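Local structure of caprin-2 (Danio rerio, 4OUS) at the interface of chains A and B. The protein takes part in canonical Wnt signalling, with a C1q domain that probably serves as its trimerising module. Residues are numbered along the deposited sequence; one frame, centred on the assembly and turned at random. Chains: chain A/B, Caprin-2.

Contact 1: the interface of chains A and B. Residues chain A 122-124; chain B 80-82, 96.
A:Trp122, A:Lys123 and A:Tyr124 meet B:Ser81 at a polar subunit interface between C1q domains, where a loop of one copy lies against strand 77-84 of the next. The deposited assembly is a trimer, as is usual for this jelly-roll family, and the patch is likely to tie neighbouring subunits together, with backbone carbonyls as the acceptors. The loop segment 122-124 of chain A leads into strand 125-134.

B:Ser81 takes hold of two successive carbonyls. Its hydroxyl OG gives a hydrogen bond of 2.7 Å to A:Trp122 O, approaching tilted 19° from the carbonyl plane. The torsion that allows this sets OG opposite its own carbonyl carbon and beside its backbone N (chi1 -57°), which turns the hydroxyl towards the loop. The amide N of B:Ser81 meanwhile donates to A:Lys123 O at 3.1 Å; the bond is fairly straight at H, yet the donor lies well above the carbonyl plane.

The same serine also has an apolar contact. Its CB lies over one face of the A:Tyr124 ring, shifted towards the rim, with CE1 of A:Tyr124 3.6 Å from CB of B:Ser81. At the ring's edge, in plane, sits the carbonyl carbon of B:Ala82, so the phenol is bordered by backbone as well as covered by the serine. Close by, OG of B:Ser81 comes within 3.5 Å of CB of A:Trp122, at the root of the indole.

Next to the serine, B:Asn96 of strand 93-102 also reaches the contact. Its amide ND2 donates to B:Ser81 O over 2.8 Å, with the acceptor lying in the plane of the amide, and probably steadies the strand segment that presents the serine. ND2 also lies near A:Tyr124 O, but its N-H points elsewhere.

Contact 2: the interface of chains A and B. Residues chain A 4-7, 34, 131; chain B 132-133.
B:Tyr133 reaches across from strand 125-134 of its C1q domain and lays its ring against the N-terminal stretch of chain A, burying far more surface than any other residue in this patch. The tight part is the packing of the ring and the bond at its hydroxyl. The backbone N of A:Val6 donates to OH of B:Tyr133 at 3.1 Å, nearly straight (164° at H). CG of B:Leu132, its own neighbour, lies over one face of the ring, offset towards the rim, and CD1 of A:Leu34 touches CD2 of B:Tyr133 at 3.8 Å. A:Arg5 is poorly ordered, so its CG is a tentative cover for the opposite face. The hydroxyl also carries a water bridge between the subunits: water 1 lies 2.7 Å from OH of B:Tyr133 and 2.6 Å from A:Leu131 O.

The loose side is the far end of A:Arg5. As modelled, its side chain is extended from CG to NE and runs along the ring in the opposite direction to the tyrosine, the guanidinium turned 19° from the ring plane and running out past CB of B:Tyr133. A phenylalanine in place of B:Tyr133 would keep the ring but would probably leave the A:Val6 amide without this acceptor and the bridging water without its chain B partner.

Contact 1: the interface of chains A and B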
# COMPACT_ATOMS: atom_id res chain seq x y z
N TRP A 122 -18.33 1.55 -4.37
CA TRP A 122 -17.57 1.36 -3.13
C TRP A 122 -16.06 1.58 -3.32
O TRP A 122 -15.31 1.50 -2.35
CB TRP A 122 -17.86 -0.01 -2.50
CG TRP A 122 -18.92 0.07 -1.42
CD1 TRP A 122 -19.80 1.10 -1.22
CD2 TRP A 122 -19.19 -0.90 -0.40
NE1 TRP A 122 -20.62 0.82 -0.15
CE2 TRP A 122 -20.26 -0.40 0.38
CE3 TRP A 122 -18.64 -2.14 -0.07
CZ2 TRP A 122 -20.78 -1.10 1.46
CZ3 TRP A 122 -19.16 -2.83 1.01
CH2 TRP A 122 -20.21 -2.31 1.76
N LYS A 123 -15.65 1.85 -4.55
CA LYS A 123 -14.32 2.40 -4.82
C LYS A 123 -13.19 1.47 -4.32
O LYS A 123 -12.38 1.83 -3.47
CB LYS A 123 -14.21 3.80 -4.20
CG LYS A 123 -15.24 4.76 -4.81
CD LYS A 123 -15.37 6.07 -4.03
CE LYS A 123 -16.38 5.97 -2.89
NZ LYS A 123 -17.77 6.20 -3.37
N TYR A 124 -13.16 0.26 -4.89
CA TYR A 124 -12.10 -0.71 -4.62
C TYR A 124 -10.81 -0.39 -5.38
O TYR A 124 -9.71 -0.67 -4.89
CB TYR A 124 -12.55 -2.11 -5.02
CG TYR A 124 -13.68 -2.65 -4.20
CD1 TYR A 124 -13.44 -3.33 -3.02
CD2 TYR A 124 -15.00 -2.51 -4.62
CE1 TYR A 124 -14.48 -3.84 -2.26
CE2 TYR A 124 -16.05 -3.03 -3.87
CZ TYR A 124 -15.77 -3.69 -2.69
OH TYR A 124 -16.77 -4.21 -1.92
N VAL B 80 -13.10 4.52 0.41
CA VAL B 80 -12.57 3.46 -0.45
C VAL B 80 -12.84 2.13 0.24
O VAL B 80 -13.10 2.10 1.44
CB VAL B 80 -11.05 3.60 -0.76
CG1 VAL B 80 -10.73 4.91 -1.46
CG2 VAL B 80 -10.20 3.44 0.50
N SER B 81 -12.76 1.04 -0.52
CA SER B 81 -13.02 -0.28 0.04
C SER B 81 -11.98 -1.30 -0.42
O SER B 81 -11.23 -1.06 -1.37
CB SER B 81 -14.41 -0.76 -0.37
OG SER B 81 -15.41 0.16 0.04
N ALA B 82 -11.96 -2.43 0.27
CA ALA B 82 -11.06 -3.52 -0.10
C ALA B 82 -11.76 -4.85 0.10
O ALA B 82 -12.61 -5.00 0.97
CB ALA B 82 -9.78 -3.46 0.73
N ASN B 96 -6.05 -1.01 0.95
CA ASN B 96 -6.26 0.15 0.10
C ASN B 96 -5.60 1.36 0.75
O ASN B 96 -4.89 1.24 1.76
CB ASN B 96 -7.75 0.39 -0.18
CG ASN B 96 -7.99 0.94 -1.59
OD1 ASN B 96 -7.17 1.69 -2.12
ND2 ASN B 96 -9.12 0.58 -2.19

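Contact 2: the interface of chains A and B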
# COMPACT_ATOMS: atom_id res chain seq x y z
N LEU A 4 4.45 24.33 -3.40
CA LEU A 4 3.29 23.79 -4.09
C LEU A 4 2.61 22.69 -3.27
O LEU A 4 3.28 21.94 -2.56
CB LEU A 4 3.68 23.24 -5.46
CG LEU A 4 3.09 23.95 -6.69
CD1 LEU A 4 3.77 23.46 -7.96
CD2 LEU A 4 1.59 23.74 -6.76
N ARG A 5 1.29 22.61 -3.36
CA ARG A 5 0.56 21.49 -2.79
C ARG A 5 -0.01 20.68 -3.94
O ARG A 5 -0.83 21.17 -4.72
CB ARG A 5 -0.55 21.98 -1.86
CG ARG A 5 -0.01 22.75 -0.67
CD ARG A 5 -1.09 23.08 0.34
NE ARG A 5 -0.52 23.53 1.61
CZ ARG A 5 -1.23 23.89 2.67
NH1 ARG A 5 -2.55 23.86 2.62
NH2 ARG A 5 -0.62 24.28 3.78
N VAL A 6 0.46 19.44 -4.08
CA VAL A 6 0.08 18.62 -5.21
C VAL A 6 -0.25 17.22 -4.70
O VAL A 6 0.61 16.53 -4.15
CB VAL A 6 1.20 18.54 -6.26
CG1 VAL A 6 0.72 17.77 -7.49
CG2 VAL A 6 1.70 19.92 -6.66
N ALA A 7 -1.50 16.80 -4.87
CA ALA A 7 -1.93 15.48 -4.43
C ALA A 7 -3.22 15.12 -5.13
O ALA A 7 -4.10 15.97 -5.29
CB ALA A 7 -2.12 15.45 -2.92
N LEU A 34 -5.50 18.39 -5.57
CA LEU A 34 -4.72 19.59 -5.25
C LEU A 34 -3.67 19.81 -6.32
O LEU A 34 -2.88 18.91 -6.62
CB LEU A 34 -4.05 19.46 -3.88
CG LEU A 34 -4.97 19.29 -2.68
CD1 LEU A 34 -4.15 19.06 -1.43
CD2 LEU A 34 -5.88 20.51 -2.50
N LEU A 131 3.13 15.06 -3.97
CA LEU A 131 4.45 15.66 -3.94
C LEU A 131 5.09 15.45 -2.58
O LEU A 131 4.49 15.77 -1.55
CB LEU A 131 4.33 17.15 -4.26
CG LEU A 131 5.58 18.01 -4.12
CD1 LEU A 131 6.67 17.55 -5.07
CD2 LEU A 131 5.22 19.46 -4.37
N LEU B 132 -0.56 15.40 5.52
CA LEU B 132 0.24 15.77 4.36
C LEU B 132 0.34 17.30 4.23
O LEU B 132 1.44 17.85 4.18
CB LEU B 132 -0.35 15.16 3.10
CG LEU B 132 0.35 15.50 1.78
CD1 LEU B 132 1.77 14.93 1.77
CD2 LEU B 132 -0.46 14.98 0.61
N TYR B 133 -0.81 17.97 4.18
CA TYR B 133 -0.87 19.43 4.09
C TYR B 133 -1.81 20.01 5.11
O TYR B 133 -3.00 19.70 5.09
CB TYR B 133 -1.34 19.88 2.72
CG TYR B 133 -0.44 19.52 1.58
CD1 TYR B 133 0.87 19.95 1.56
CD2 TYR B 133 -0.91 18.77 0.51
CE1 TYR B 133 1.70 19.63 0.52
CE2 TYR B 133 -0.09 18.44 -0.53
CZ TYR B 133 1.22 18.88 -0.52
OH TYR B 133 2.03 18.55 -1.57
O HOH W 1 4.38 18.08 -0.37

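Contacts 1 and 2 lie about 22 Å apart, measured between the centres of their C-alpha atoms, on one face between chains A and B. They share no residue, yet strand 125-134 connects them in chain A: the loop of contact 1 leads into this strand, and A:Leu131 of contact 2 lies towards its far end. Chain B uses strands 77-84 and 93-102 in contact 1 and the end of its own strand 125-134 in contact 2. Gripping at two separated places should limit rocking of one subunit against the next, and the pattern recurs around the three-copy assembly.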